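Local coordinates for protein putative modulator of DNA gyrase (Bacteroides thetaiotaomicron, PDB 1VPB) that is a putative modulator of DNA gyrase that probably acts as a metallopeptidase, at residues A[246-259]-A[365-379]. Sequence-based numbering, arbitrary orientation. Where two conformers were deposited one is given.
Sequences KYTMVVDPMNSSRL and IAGVEKGILVTGFNG
Phe377 packs against the start of helix 256-265 just beyond the point where strands 246-251 and 370-378 part. Its CB lies 3.7 Å from NH1 of Arg258. With CG anti to the carbonyl carbon (chi1 -75°), the ring lies with one face against the arginine's aliphatic chain: CG meets Arg258 CD, CD1 meets Arg258 CD and NH1, CD2 meets Asn255 OD1 and Arg258 CG, CE2 meets Arg258 CB and has Asn255 O at the ring edge, and CZ ends 3.8 Å from Leu259 CG. Arg258 CD makes a CH-pi contact, while Val374 CG1 covers the opposite face toward the rim; the guanidinium stands nearly perpendicular to the ring, 87° between planes. Cut back to an alanine, this position would probably leave a gap between helix and strand, with Arg258 CD, the branch of Leu259 and Val374 CG1 losing their cover. Asn255 ND2 donates almost straight (165°) to the syn lone pair of Asp252 OD1 at 2.8 Å and weakly to Thr375 O; a water joins Asp252 OD2 to that same carbonyl. Upstream, Thr248 and Val250 each give and take one backbone bond, ending with Val374 N to Val250 O at 2.7 Å. At the far end Ile372 CD1 lies over one face of the Tyr247 ring, a CH-pi contact. Strand 441-443 borders 246-251, and 388-399 borders 370-378: this is a parallel pair inside the mixed sheet of the PmbA/TldA C-terminal domain, with a classic beta bulge at Thr375 and Gly376 opposite Glu394.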
ATOM      1  N   LYS A 246       1.280  -0.102  36.617  1.00 35.80           N
ATOM      2  CA  LYS A 246       2.538   0.532  36.171  1.00 33.11           C
ATOM      3  C   LYS A 246       3.631  -0.506  36.115  1.00 31.03           C
ATOM      4  O   LYS A 246       3.755  -1.298  37.056  1.00 34.03           O
ATOM      5  CB  LYS A 246       3.007   1.556  37.199  1.00 35.74           C
ATOM      6  CG  LYS A 246       2.069   2.726  37.438  1.00 42.25           C
ATOM      7  CD  LYS A 246       2.108   3.683  36.319  1.00 41.63           C
ATOM      8  CE  LYS A 246       1.145   4.831  36.546  1.00 46.80           C
ATOM      9  NZ  LYS A 246       1.372   5.846  35.544  1.00 52.75           N
ATOM     10  N   TYR A 247       4.467  -0.431  35.089  1.00 34.36           N
ATOM     11  CA  TYR A 247       5.669  -1.262  35.008  1.00 34.39           C
ATOM     12  C   TYR A 247       6.784  -0.421  34.430  1.00 32.59           C
ATOM     13  O   TYR A 247       6.537   0.504  33.679  1.00 32.59           O
ATOM     14  CB  TYR A 247       5.463  -2.429  34.042  1.00 35.83           C
ATOM     15  CG  TYR A 247       4.479  -3.502  34.484  1.00 31.18           C
ATOM     16  CD1 TYR A 247       3.112  -3.372  34.240  1.00 35.37           C
ATOM     17  CD2 TYR A 247       4.931  -4.671  35.091  1.00 36.46           C
ATOM     18  CE1 TYR A 247       2.211  -4.387  34.623  1.00 37.54           C
ATOM     19  CE2 TYR A 247       4.051  -5.666  35.463  1.00 35.59           C
ATOM     20  CZ  TYR A 247       2.696  -5.526  35.225  1.00 40.46           C
ATOM     21  OH  TYR A 247       1.824  -6.534  35.610  1.00 39.20           O
ATOM     22  N   THR A 248       8.020  -0.807  34.710  1.00 32.98           N
ATOM     23  CA  THR A 248       9.155  -0.335  33.916  1.00 31.89           C
ATOM     24  C   THR A 248       9.059  -0.961  32.515  1.00 33.55           C
ATOM     25  O   THR A 248       8.919  -2.182  32.403  1.00 36.20           O
ATOM     26  CB  THR A 248      10.452  -0.803  34.529  1.00 32.95           C
ATOM     27  OG1 THR A 248      10.563  -0.320  35.882  1.00 36.80           O
ATOM     28  CG2 THR A 248      11.664  -0.245  33.773  1.00 33.54           C
ATOM     29  N   MET A 249       9.131  -0.150  31.471  1.00 30.75           N
ATOM     30  CA  MET A 249       9.082  -0.676  30.111  1.00 31.30           C
ATOM     31  C   MET A 249      10.471  -0.697  29.487  1.00 32.45           C
ATOM     32  O   MET A 249      11.135   0.327  29.406  1.00 33.09           O
ATOM     33  CB  MET A 249       8.132   0.144  29.236  1.00 31.24           C
ATOM     34  CG  MET A 249       8.041  -0.403  27.823  1.00 33.28           C
ATOM     35  SD  MET A 249       6.826   0.313  26.727  1.00 33.42           S
ATOM     36  CE  MET A 249       7.285   2.019  26.692  1.00 38.68           C
ATOM     37  N   VAL A 250      10.902  -1.886  29.058  1.00 32.31           N
ATOM     38  CA  VAL A 250      12.131  -2.021  28.282  1.00 32.46           C
ATOM     39  C   VAL A 250      11.732  -2.311  26.815  1.00 32.80           C
ATOM     40  O   VAL A 250      10.835  -3.111  26.556  1.00 34.09           O
ATOM     41  CB  VAL A 250      13.063  -3.128  28.834  1.00 33.63           C
ATOM     42  CG1 VAL A 250      14.380  -3.152  28.044  1.00 35.91           C
ATOM     43  CG2 VAL A 250      13.346  -2.897  30.320  1.00 34.45           C
ATOM     44  N   VAL A 251      12.377  -1.636  25.876  1.00 34.77           N
ATOM     45  CA  VAL A 251      12.115  -1.845  24.446  1.00 33.39           C
ATOM     46  C   VAL A 251      13.396  -2.163  23.693  1.00 35.93           C
ATOM     47  O   VAL A 251      14.406  -1.491  23.857  1.00 33.68           O
ATOM     48  CB  VAL A 251      11.447  -0.621  23.811  1.00 34.02           C
ATOM     49  CG1 VAL A 251      10.924  -0.978  22.396  1.00 36.71           C
ATOM     50  CG2 VAL A 251      10.335  -0.094  24.692  1.00 41.46           C
ATOM     51  N   ASP A 252      13.343  -3.208  22.857  1.00 37.64           N
ATOM     52  CA  ASP A 252      14.538  -3.644  22.121  1.00 38.01           C
ATOM     53  C   ASP A 252      14.815  -2.763  20.924  1.00 38.59           C
ATOM     54  O   ASP A 252      13.995  -1.917  20.589  1.00 39.87           O
ATOM     55  CB  ASP A 252      14.461  -5.135  21.781  1.00 40.33           C
ATOM     56  CG  ASP A 252      13.312  -5.501  20.865  1.00 46.52           C
ATOM     57  OD1 ASP A 252      12.811  -4.634  20.116  1.00 43.25           O
ATOM     58  OD2 ASP A 252      12.880  -6.694  20.858  1.00 47.78           O
ATOM     59  N   PRO A 253      16.000  -2.887  20.333  1.00 38.74           N
ATOM     60  CA  PRO A 253      16.382  -2.068  19.225  1.00 44.13           C
ATOM     61  C   PRO A 253      15.564  -2.399  17.981  1.00 47.87           C
ATOM     62  O   PRO A 253      15.379  -1.564  17.108  1.00 49.05           O
ATOM     63  CB  PRO A 253      17.846  -2.450  19.010  1.00 40.66           C
ATOM     64  CG  PRO A 253      18.286  -3.024  20.233  1.00 42.51           C
ATOM     65  CD  PRO A 253      17.089  -3.785  20.740  1.00 39.96           C
ATOM     66  N   MET A 254      15.091  -3.636  17.880  1.00 50.05           N
ATOM     67  CA  MET A 254      14.206  -3.967  16.762  1.00 49.04           C
ATOM     68  C   MET A 254      12.952  -3.035  16.806  1.00 50.58           C
ATOM     69  O   MET A 254      12.433  -2.725  15.725  1.00 49.41           O
ATOM     70  CB  MET A 254      13.868  -5.469  16.778  1.00 50.48           C
ATOM     71  CG  MET A 254      13.173  -5.987  15.546  1.00 58.70           C
ATOM     72  SD  MET A 254      13.930  -5.530  13.933  1.00 62.12           S
ATOM     73  CE  MET A 254      15.392  -6.530  13.821  1.00 67.02           C
ATOM     74  N   ASN A 255      12.543  -2.538  18.016  1.00 45.67           N
ATOM     75  CA  ASN A 255      11.279  -1.775  18.270  1.00 43.05           C
ATOM     76  C   ASN A 255      11.306  -0.363  18.895  1.00 43.12           C
ATOM     77  O   ASN A 255      10.286   0.306  18.935  1.00 43.32           O
ATOM     78  CB  ASN A 255      10.373  -2.613  19.177  1.00 45.01           C
ATOM     79  CG  ASN A 255       9.824  -3.815  18.468  1.00 49.01           C
ATOM     80  OD1 ASN A 255       8.841  -3.709  17.737  1.00 48.60           O
ATOM     81  ND2 ASN A 255      10.478  -4.953  18.639  1.00 41.40           N
ATOM     82  N   SER A 256      12.487   0.072  19.325  0.60 42.60           N
ATOM     83  CA  SER A 256      12.665   1.342  20.007  0.60 37.70           C
ATOM     84  C   SER A 256      12.320   2.530  19.109  0.60 37.07           C
ATOM     85  O   SER A 256      11.860   3.571  19.557  0.60 38.41           O
ATOM     86  CB  SER A 256      14.131   1.461  20.445  0.60 37.43           C
ATOM     87  OG  SER A 256      15.067   1.193  19.396  0.60 35.28           O
ATOM     88  N   SER A 257      12.565   2.365  17.824  1.00 36.84           N
ATOM     89  CA  SER A 257      12.274   3.422  16.858  1.00 37.61           C
ATOM     90  C   SER A 257      10.772   3.698  16.749  1.00 33.15           C
ATOM     91  O   SER A 257      10.366   4.849  16.461  1.00 36.77           O
ATOM     92  CB  SER A 257      12.835   3.077  15.484  1.00 40.52           C
ATOM     93  OG  SER A 257      14.257   2.937  15.588  1.00 50.07           O
ATOM     94  N   ARG A 258       9.968   2.675  16.947  1.00 39.97           N
ATOM     95  CA  ARG A 258       8.498   2.772  16.893  1.00 38.69           C
ATOM     96  C   ARG A 258       7.911   3.856  17.808  1.00 39.10           C
ATOM     97  O   ARG A 258       7.072   4.649  17.377  1.00 36.66           O
ATOM     98  CB  ARG A 258       7.838   1.413  17.210  1.00 43.07           C
ATOM     99  CG  ARG A 258       6.333   1.292  16.756  1.00 49.61           C
ATOM    100  CD  ARG A 258       5.181   1.746  17.725  1.00 60.52           C
ATOM    101  NE  ARG A 258       4.063   2.329  16.958  1.00 60.65           N
ATOM    102  CZ  ARG A 258       2.860   1.778  16.744  1.00 64.44           C
ATOM    103  NH1 ARG A 258       2.496   0.581  17.229  1.00 68.23           N
ATOM    104  NH2 ARG A 258       1.990   2.460  16.006  1.00 74.55           N
ATOM    105  N   LEU A 259       8.345   3.899  19.069  1.00 35.82           N
ATOM    106  CA  LEU A 259       7.861   4.936  19.983  1.00 36.82           C
ATOM    107  C   LEU A 259       8.385   6.352  19.667  1.00 35.39           C
ATOM    108  O   LEU A 259       7.766   7.350  20.085  1.00 35.63           O
ATOM    109  CB  LEU A 259       8.218   4.540  21.423  1.00 37.46           C
ATOM    110  CG  LEU A 259       7.499   3.303  21.932  1.00 42.70           C
ATOM    111  CD1 LEU A 259       8.115   2.870  23.270  1.00 42.68           C
ATOM    112  CD2 LEU A 259       5.999   3.621  22.068  1.00 38.38           C
ATOM    113  N   ILE A 365      17.983  -5.164  31.072  1.00 36.06           N
ATOM    114  CA  ILE A 365      16.969  -6.038  31.655  1.00 37.55           C
ATOM    115  C   ILE A 365      17.393  -6.456  33.063  1.00 38.37           C
ATOM    116  O   ILE A 365      16.605  -6.458  34.009  1.00 38.89           O
ATOM    117  CB  ILE A 365      16.769  -7.266  30.770  1.00 37.72           C
ATOM    118  CG1 ILE A 365      16.052  -6.880  29.473  1.00 41.30           C
ATOM    119  CG2 ILE A 365      15.981  -8.361  31.474  1.00 38.32           C
ATOM    120  CD1 ILE A 365      16.141  -7.950  28.462  1.00 42.81           C
ATOM    121  N   ALA A 366      18.667  -6.787  33.181  1.00 40.73           N
ATOM    122  CA  ALA A 366      19.223  -7.278  34.445  1.00 41.93           C
ATOM    123  C   ALA A 366      19.019  -6.279  35.591  1.00 42.67           C
ATOM    124  O   ALA A 366      18.980  -6.669  36.772  1.00 45.06           O
ATOM    125  CB  ALA A 366      20.683  -7.583  34.269  1.00 40.39           C
ATOM    126  N   GLY A 367      18.882  -4.997  35.256  1.00 41.94           N
ATOM    127  CA  GLY A 367      18.696  -3.946  36.266  1.00 43.34           C
ATOM    128  C   GLY A 367      17.263  -3.599  36.630  1.00 41.85           C
ATOM    129  O   GLY A 367      17.034  -2.701  37.444  1.00 42.20           O
ATOM    130  N   VAL A 368      16.290  -4.313  36.060  1.00 40.30           N
ATOM    131  CA  VAL A 368      14.873  -3.973  36.261  1.00 41.13           C
ATOM    132  C   VAL A 368      14.184  -4.937  37.221  1.00 41.10           C
ATOM    133  O   VAL A 368      14.182  -6.143  37.017  1.00 41.80           O
ATOM    134  CB  VAL A 368      14.123  -3.945  34.920  1.00 39.66           C
ATOM    135  CG1 VAL A 368      12.636  -3.734  35.145  1.00 42.17           C
ATOM    136  CG2 VAL A 368      14.712  -2.847  34.019  1.00 40.18           C
ATOM    137  N   GLU A 369      13.573  -4.384  38.261  1.00 43.55           N
ATOM    138  CA  GLU A 369      12.932  -5.190  39.314  1.00 44.60           C
ATOM    139  C   GLU A 369      11.525  -5.633  38.899  1.00 41.99           C
ATOM    140  O   GLU A 369      11.147  -6.761  39.143  1.00 37.07           O
ATOM    141  CB  GLU A 369      12.871  -4.386  40.621  1.00 45.33           C
ATOM    142  CG  GLU A 369      12.432  -5.160  41.862  1.00 51.58           C
ATOM    143  CD  GLU A 369      12.295  -4.245  43.074  1.00 51.57           C
ATOM    144  OE1 GLU A 369      12.379  -3.004  42.911  1.00 64.71           O
ATOM    145  OE2 GLU A 369      12.094  -4.763  44.193  1.00 68.04           O
ATOM    146  N   LYS A 370      10.742  -4.739  38.299  1.00 39.75           N
ATOM    147  CA  LYS A 370       9.409  -5.112  37.832  1.00 39.96           C
ATOM    148  C   LYS A 370       9.108  -4.399  36.551  1.00 35.30           C
ATOM    149  O   LYS A 370       8.914  -3.179  36.531  1.00 35.18           O
ATOM    150  CB  LYS A 370       8.342  -4.762  38.857  1.00 40.45           C
ATOM    151  CG  LYS A 370       6.901  -5.047  38.425  1.00 42.53           C
ATOM    152  CD  LYS A 370       5.910  -4.785  39.584  1.00 44.60           C
ATOM    153  CE  LYS A 370       4.468  -4.778  39.089  1.00 52.24           C
ATOM    154  NZ  LYS A 370       3.499  -4.484  40.178  1.00 63.58           N
ATOM    155  N   GLY A 371       9.104  -5.144  35.455  1.00 33.99           N
ATOM    156  CA  GLY A 371       8.954  -4.505  34.180  1.00 32.15           C
ATOM    157  C   GLY A 371       8.374  -5.441  33.166  1.00 32.66           C
ATOM    158  O   GLY A 371       8.048  -6.588  33.476  1.00 33.80           O
ATOM    159  N   ILE A 372       8.258  -4.910  31.971  1.00 34.43           N
ATOM    160  CA  ILE A 372       7.880  -5.663  30.783  1.00 36.24           C
ATOM    161  C   ILE A 372       8.850  -5.297  29.691  1.00 35.24           C
ATOM    162  O   ILE A 372       9.091  -4.116  29.404  1.00 32.76           O
ATOM    163  CB  ILE A 372       6.426  -5.318  30.373  1.00 34.78           C
ATOM    164  CG1 ILE A 372       5.476  -5.851  31.443  1.00 37.44           C
ATOM    165  CG2 ILE A 372       6.109  -5.863  28.959  1.00 33.62           C
ATOM    166  CD1 ILE A 372       3.994  -5.552  31.187  1.00 41.50           C
ATOM    167  N   LEU A 373       9.392  -6.322  29.043  1.00 36.72           N
ATOM    168  CA  LEU A 373      10.208  -6.131  27.872  1.00 36.65           C
ATOM    169  C   LEU A 373       9.262  -6.213  26.685  1.00 35.18           C
ATOM    170  O   LEU A 373       8.553  -7.200  26.530  1.00 36.85           O
ATOM    171  CB  LEU A 373      11.263  -7.233  27.779  1.00 37.30           C
ATOM    172  CG  LEU A 373      11.960  -7.288  26.407  1.00 37.09           C
ATOM    173  CD1 LEU A 373      12.782  -6.050  26.091  1.00 36.00           C
ATOM    174  CD2 LEU A 373      12.806  -8.555  26.324  1.00 40.48           C
ATOM    175  N   VAL A 374       9.253  -5.179  25.858  1.00 35.64           N
ATOM    176  CA  VAL A 374       8.458  -5.149  24.630  1.00 36.17           C
ATOM    177  C   VAL A 374       9.269  -5.609  23.423  1.00 38.01           C
ATOM    178  O   VAL A 374      10.263  -4.988  23.026  1.00 36.28           O
ATOM    179  CB  VAL A 374       7.884  -3.731  24.393  1.00 37.39           C
ATOM    180  CG1 VAL A 374       7.164  -3.645  23.028  1.00 40.35           C
ATOM    181  CG2 VAL A 374       6.936  -3.405  25.535  1.00 35.48           C
ATOM    182  N   THR A 375       8.856  -6.735  22.848  1.00 40.41           N
ATOM    183  CA  THR A 375       9.547  -7.267  21.680  1.00 40.52           C
ATOM    184  C   THR A 375       8.744  -7.087  20.414  1.00 41.98           C
ATOM    185  O   THR A 375       9.163  -7.540  19.329  1.00 38.76           O
ATOM    186  CB  THR A 375       9.850  -8.768  21.877  1.00 40.48           C
ATOM    187  OG1 THR A 375       8.636  -9.511  22.104  1.00 36.44           O
ATOM    188  CG2 THR A 375      10.688  -8.977  23.104  1.00 42.07           C
ATOM    189  N   GLY A 376       7.585  -6.463  20.538  1.00 39.82           N
ATOM    190  CA  GLY A 376       6.796  -6.200  19.354  1.00 40.35           C
ATOM    191  C   GLY A 376       5.546  -5.421  19.664  1.00 42.01           C
ATOM    192  O   GLY A 376       5.054  -5.442  20.789  1.00 39.20           O
ATOM    193  N   PHE A 377       5.053  -4.720  18.656  1.00 45.13           N
ATOM    194  CA  PHE A 377       3.867  -3.876  18.782  1.00 48.44           C
ATOM    195  C   PHE A 377       2.781  -4.426  17.885  1.00 54.20           C
ATOM    196  O   PHE A 377       3.071  -4.755  16.737  1.00 56.43           O
ATOM    197  CB  PHE A 377       4.201  -2.447  18.349  1.00 47.43           C
ATOM    198  CG  PHE A 377       4.988  -1.694  19.341  1.00 42.88           C
ATOM    199  CD1 PHE A 377       4.358  -1.183  20.478  1.00 40.22           C
ATOM    200  CD2 PHE A 377       6.342  -1.470  19.162  1.00 46.38           C
ATOM    201  CE1 PHE A 377       5.068  -0.506  21.416  1.00 43.04           C
ATOM    202  CE2 PHE A 377       7.059  -0.776  20.099  1.00 47.67           C
ATOM    203  CZ  PHE A 377       6.431  -0.283  21.224  1.00 47.52           C
ATOM    204  N   ASN A 378       1.555  -4.501  18.398  1.00 54.99           N
ATOM    205  CA  ASN A 378       0.409  -5.087  17.689  1.00 60.03           C
ATOM    206  C   ASN A 378      -0.782  -4.135  17.622  1.00 59.31           C
ATOM    207  O   ASN A 378      -1.733  -4.261  18.403  1.00 60.96           O
ATOM    208  CB  ASN A 378      -0.068  -6.370  18.377  1.00 59.93           C
ATOM    209  CG  ASN A 378       1.064  -7.327  18.699  1.00 71.87           C
ATOM    210  OD1 ASN A 378       2.094  -7.345  18.013  1.00 86.35           O
ATOM    211  ND2 ASN A 378       0.882  -8.132  19.753  1.00 80.64           N
ATOM    212  N   GLY A 379      -0.750  -3.208  16.673  1.00 59.46           N
ATOM    213  CA  GLY A 379      -1.893  -2.328  16.458  1.00 60.30           C
ATOM    214  C   GLY A 379      -1.953  -1.228  17.496  1.00 59.33           C
ATOM    215  O   GLY A 379      -1.211  -1.258  18.477  1.00 61.85           O
TER
HETATM  216  O   HOH W   1       1.908  -3.370  38.323  1.00 52.58           O
HETATM  217  O   HOH W   2      11.440  -1.923  38.051  1.00 39.09           O
HETATM  218  O   HOH W   3      11.714  -7.812  18.763  1.00 40.48           O